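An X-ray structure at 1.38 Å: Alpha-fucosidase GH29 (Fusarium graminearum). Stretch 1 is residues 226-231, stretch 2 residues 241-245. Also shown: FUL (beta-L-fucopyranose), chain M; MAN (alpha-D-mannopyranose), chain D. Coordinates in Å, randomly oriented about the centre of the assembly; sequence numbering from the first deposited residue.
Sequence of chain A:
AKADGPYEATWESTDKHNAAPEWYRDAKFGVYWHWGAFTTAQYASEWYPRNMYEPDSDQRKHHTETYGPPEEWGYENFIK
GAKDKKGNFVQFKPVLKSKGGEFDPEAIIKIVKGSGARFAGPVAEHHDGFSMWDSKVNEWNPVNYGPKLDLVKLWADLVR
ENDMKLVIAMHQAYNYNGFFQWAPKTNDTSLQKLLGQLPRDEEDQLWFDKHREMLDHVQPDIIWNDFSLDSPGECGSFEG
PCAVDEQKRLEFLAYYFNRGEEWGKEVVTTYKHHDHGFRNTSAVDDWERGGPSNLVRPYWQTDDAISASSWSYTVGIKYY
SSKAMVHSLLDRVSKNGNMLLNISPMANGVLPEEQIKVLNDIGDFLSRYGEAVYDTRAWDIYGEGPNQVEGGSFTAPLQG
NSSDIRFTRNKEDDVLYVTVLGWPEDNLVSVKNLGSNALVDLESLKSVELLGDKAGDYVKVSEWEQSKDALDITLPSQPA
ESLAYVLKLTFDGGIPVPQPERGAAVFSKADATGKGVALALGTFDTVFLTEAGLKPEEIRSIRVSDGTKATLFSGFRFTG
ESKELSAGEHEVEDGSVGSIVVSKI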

ATOM      1  N   ASP A 226      -4.309 -11.294  -0.778  1.00 12.43           N
ATOM      2  CA  ASP A 226      -3.700 -11.411  -2.090  1.00 10.35           C
ATOM      3  C   ASP A 226      -4.743 -11.834  -3.138  1.00 11.89           C
ATOM      4  O   ASP A 226      -5.896 -12.024  -2.818  1.00 11.43           O
ATOM      5  CB  ASP A 226      -2.518 -12.399  -2.047  1.00 10.38           C
ATOM      6  CG  ASP A 226      -1.410 -12.044  -3.011  1.00 12.51           C
ATOM      7  OD1 ASP A 226      -1.669 -11.216  -3.936  1.00 14.30           O
ATOM      8  OD2 ASP A 226      -0.305 -12.574  -2.872  1.00 12.73           O
ATOM      9  N   PHE A 227      -4.267 -11.958  -4.369  1.00 12.70           N
ATOM     10  CA  PHE A 227      -5.097 -12.207  -5.556  1.00 10.08           C
ATOM     11  C   PHE A 227      -5.716 -13.601  -5.552  1.00 12.71           C
ATOM     12  O   PHE A 227      -5.489 -14.398  -4.639  1.00 13.45           O
ATOM     13  CB  PHE A 227      -4.268 -11.996  -6.833  1.00 11.85           C
ATOM     14  CG  PHE A 227      -3.388 -13.151  -7.201  1.00 12.56           C
ATOM     15  CD1 PHE A 227      -3.724 -13.987  -8.245  1.00 15.01           C
ATOM     16  CD2 PHE A 227      -2.215 -13.419  -6.514  1.00 17.75           C
ATOM     17  CE1 PHE A 227      -2.919 -15.074  -8.598  1.00 14.98           C
ATOM     18  CE2 PHE A 227      -1.408 -14.502  -6.870  1.00 18.57           C
ATOM     19  CZ  PHE A 227      -1.767 -15.331  -7.921  1.00 16.41           C
ATOM     20  N   SER A 228      -6.481 -13.894  -6.605  1.00 11.74           N
ATOM     21  CA  SER A 228      -7.244 -15.149  -6.773  1.00 11.96           C
ATOM     22  C   SER A 228      -8.492 -15.154  -5.897  1.00 11.78           C
ATOM     23  O   SER A 228      -9.048 -16.226  -5.614  1.00 11.41           O
ATOM     24  CB  SER A 228      -6.392 -16.401  -6.575  1.00 11.52           C
ATOM     25  OG  SER A 228      -7.106 -17.533  -7.088  1.00 13.74           O
ATOM     26  N   LEU A 229      -8.978 -13.976  -5.501  1.00 11.34           N
ATOM     27  CA  LEU A 229     -10.297 -13.856  -4.910  1.00 12.35           C
ATOM     28  C   LEU A 229     -11.370 -13.967  -6.026  1.00 13.15           C
ATOM     29  O   LEU A 229     -12.358 -14.710  -5.881  1.00 13.65           O
ATOM     30  CB  LEU A 229     -10.450 -12.542  -4.106  1.00 12.42           C
ATOM     31  CG  LEU A 229      -9.429 -12.351  -2.958  1.00 12.52           C
ATOM     32  CD1 LEU A 229      -9.740 -11.066  -2.261  1.00 13.23           C
ATOM     33  CD2 LEU A 229      -9.461 -13.519  -1.973  1.00 11.75           C
ATOM     34  N   ASP A 230     -11.169 -13.202  -7.101  1.00 12.67           N
ATOM     35  CA  ASP A 230     -11.927 -13.367  -8.371  1.00 11.91           C
ATOM     36  C   ASP A 230     -11.108 -12.661  -9.431  1.00 11.03           C
ATOM     37  O   ASP A 230     -11.422 -11.518  -9.815  1.00 14.69           O
ATOM     38  CB  ASP A 230     -13.354 -12.812  -8.274  1.00 13.80           C
ATOM     39  CG  ASP A 230     -14.202 -13.089  -9.532  1.00 13.89           C
ATOM     40  OD1 ASP A 230     -13.726 -13.900 -10.368  1.00 16.13           O
ATOM     41  OD2 ASP A 230     -15.312 -12.481  -9.622  1.00 14.71           O
ATOM     42  N   SER A 231     -10.041 -13.308  -9.854  1.00 14.41           N
ATOM     43  CA  SER A 231      -9.138 -12.728 -10.838  1.00 15.62           C
ATOM     44  C   SER A 231      -8.867 -13.732 -11.943  1.00 15.00           C
ATOM     45  O   SER A 231      -7.767 -14.246 -12.107  1.00 15.99           O
ATOM     46  CB  SER A 231      -7.876 -12.185 -10.164  1.00 19.96           C
ATOM     47  OG  SER A 231      -7.269 -13.160  -9.365  1.00 17.81           O
ATOM     48  N   PRO A 241     -10.871 -21.284 -11.997  1.00 16.55           N
ATOM     49  CA  PRO A 241     -11.458 -19.947 -12.019  1.00 17.34           C
ATOM     50  C   PRO A 241     -10.570 -18.855 -11.420  1.00 14.36           C
ATOM     51  O   PRO A 241     -10.919 -17.690 -11.580  1.00 14.85           O
ATOM     52  CB  PRO A 241     -12.724 -20.108 -11.180  1.00 18.87           C
ATOM     53  CG  PRO A 241     -12.414 -21.182 -10.234  1.00 18.47           C
ATOM     54  CD  PRO A 241     -11.503 -22.137 -10.975  1.00 20.32           C
ATOM     55  N   CYS A 242      -9.479 -19.224 -10.754  1.00 14.61           N
ATOM     56  CA  CYS A 242      -8.595 -18.215 -10.142  1.00 13.39           C
ATOM     57  C   CYS A 242      -9.447 -17.352  -9.220  1.00 13.99           C
ATOM     58  O   CYS A 242      -9.451 -16.113  -9.290  1.00 13.50           O
ATOM     59  CB  CYS A 242      -7.893 -17.373 -11.235  1.00 12.06           C
ATOM     60  SG  CYS A 242      -6.361 -16.568 -10.708  1.00 15.91           S
ATOM     61  N   ALA A 243     -10.211 -18.036  -8.366  1.00 13.42           N
ATOM     62  CA  ALA A 243     -11.216 -17.407  -7.547  1.00 10.74           C
ATOM     63  C   ALA A 243     -11.542 -18.200  -6.301  1.00 12.73           C
ATOM     64  O   ALA A 243     -11.289 -19.405  -6.236  1.00 14.96           O
ATOM     65  CB  ALA A 243     -12.534 -17.212  -8.379  1.00 14.31           C
ATOM     66  N   VAL A 244     -12.158 -17.497  -5.361  1.00 11.35           N
ATOM     67  CA  VAL A 244     -12.804 -18.055  -4.173  1.00 13.20           C
ATOM     68  C   VAL A 244     -14.316 -17.968  -4.369  1.00 13.63           C
ATOM     69  O   VAL A 244     -14.839 -17.000  -4.903  1.00 13.43           O
ATOM     70  CB  VAL A 244     -12.383 -17.281  -2.870  1.00 12.09           C
ATOM     71  CG1 VAL A 244     -13.166 -17.776  -1.657  1.00 14.55           C
ATOM     72  CG2 VAL A 244     -10.882 -17.383  -2.641  1.00 14.24           C
ATOM     73  N   ASP A 245     -15.024 -19.004  -3.955  1.00 13.22           N
ATOM     74  CA  ASP A 245     -16.470 -18.957  -4.011  1.00 13.84           C
ATOM     75  C   ASP A 245     -17.050 -17.624  -3.489  1.00 13.05           C
ATOM     76  O   ASP A 245     -16.691 -17.135  -2.397  1.00 12.23           O
ATOM     77  CB  ASP A 245     -17.027 -20.125  -3.214  1.00 14.61           C
ATOM     78  CG  ASP A 245     -18.520 -20.142  -3.216  1.00 23.92           C
ATOM     79  OD1 ASP A 245     -19.080 -20.504  -4.272  1.00 25.20           O
ATOM     80  OD2 ASP A 245     -19.104 -19.757  -2.184  1.00 22.86           O
TER
HETATM   81  C1  FUL M 622       2.002 -11.271  -4.828  1.00 13.49           C
HETATM   82  C2  FUL M 622       2.478 -12.607  -4.294  1.00 16.14           C
HETATM   83  O2  FUL M 622       2.363 -13.656  -5.268  1.00 13.61           O
HETATM   84  C3  FUL M 622       3.916 -12.405  -3.896  1.00 13.34           C
HETATM   85  O3  FUL M 622       4.446 -13.637  -3.459  1.00 12.57           O
HETATM   86  C4  FUL M 622       3.941 -11.369  -2.802  1.00 13.81           C
HETATM   87  O4  FUL M 622       3.260 -11.874  -1.657  1.00 13.00           O
HETATM   88  C5  FUL M 622       3.287 -10.089  -3.306  1.00 14.89           C
HETATM   89  C6  FUL M 622       3.196  -9.014  -2.243  1.00 15.82           C
HETATM   90  O5  FUL M 622       1.969 -10.309  -3.800  1.00 13.26           O
HETATM   91  O1  FUL M 622       0.687 -11.422  -5.296  1.00 15.10           O
HETATM   92  C1  MAN D   4     -18.661 -14.793 -14.099  0.51 14.63           C
HETATM   93  C2  MAN D   4     -18.565 -14.638 -12.593  0.51 15.02           C
HETATM   94  C3  MAN D   4     -17.280 -13.911 -12.210  0.51 15.62           C
HETATM   95  C4  MAN D   4     -16.052 -14.504 -12.891  0.51 16.85           C
HETATM   96  C5  MAN D   4     -16.299 -14.719 -14.389  0.51 16.53           C
HETATM   97  C6  MAN D   4     -15.187 -15.513 -15.107  0.51 25.65           C
HETATM   98  O2  MAN D   4     -18.487 -15.910 -11.966  0.51 18.01           O
HETATM   99  O3  MAN D   4     -17.120 -13.927 -10.815  0.51 16.95           O
HETATM  100  O4  MAN D   4     -14.979 -13.585 -12.755  0.51 18.95           O
HETATM  101  O5  MAN D   4     -17.523 -15.451 -14.574  0.51 15.42           O
HETATM  102  O6  MAN D   4     -14.885 -16.687 -14.350  0.51 31.81           O
HETATM  103  O   HOH W   1     -13.429 -16.519 -11.873  1.00 25.62           O

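Two backbone hydrogen bonds carry this contact. Val-244 N donates to Leu-229 O at 2.8 Å, almost linearly at 173°, and Ser-231 N donates to Cys-242 O at 2.9 Å and 164°. They flank Asp-230 and Ala-243, whose CA atoms lie 4.2 Å apart and whose backbones are paired in a single beta bridge. Neither stretch is a regular strand, so one rule here is economy: a lone bridge can register two loops when both of its bonds are well aimed.

Around these bonds the backbones come close enough for weaker CA-H...O contacts. Ala-243 CA lies 3.1 Å from Ser-228 O and 3.4 Å from Leu-229 O, while Ser-228 CA sits 3.5 Å from Cys-242 O, a carbonyl already engaged by Ser-231. Ala-243 CB lies 3.5 Å from Leu-229 O and 3.9 Å from Asp-230 CA, so the methyl packs against the bridge although its CA-to-CB bond points away overall.

Asp-230 also points its CA-to-CB bond away, and its carboxylate serves the sugar directly and reaches the partner backbone through a water. Mannose O4 donates to Asp-230 OD1 at 2.7 Å and mannose O3 to Asp-230 OD2 at 2.6 Å, so each carboxylate oxygen takes a hydroxyl. The oxygen of water 1 donates to Asp-230 OD1 at 3.0 Å and to Pro-241 O at 2.8 Å, extending the link across the stretches. The same water 1 O hydrogen-bonds MAN O6 at 2.9 Å.

Within the first stretch, Ser-228 N donates to Ser-231 OG at 3.0 Å. With chi1 in the p well, Ser-231 turns its hydroxyl back onto its own loop, bracing the turn that presents Leu-229 O and Ser-231 N to the partner. The positive phi and psi of Ser-228 (76/22) help bend the chain there.

Cys-242 has the largest area covered by the other stretch, 90 Å². Its SG lies 3.8 Å from both Ser-228 OG and Ser-231 OG, and 4.3 Å from Phe-227 CE1, at the edge of the aromatic ring. Cys-242 is bonded covalently to a group elsewhere in the structure. Farther along, Leu-229 CD2 meets Val-244 CG2 at 4.2 Å, a modest apolar contact between buried branched side chains beside the Val-244 hydrogen bond.

The ends turn to other work. Asp-226 OD1 accepts from Phe-227 N at 2.7 Å and from fucose O1 at 2.7 Å, while Asp-245 caps the helix that follows it. In all, 336 Å² is buried between the stretches.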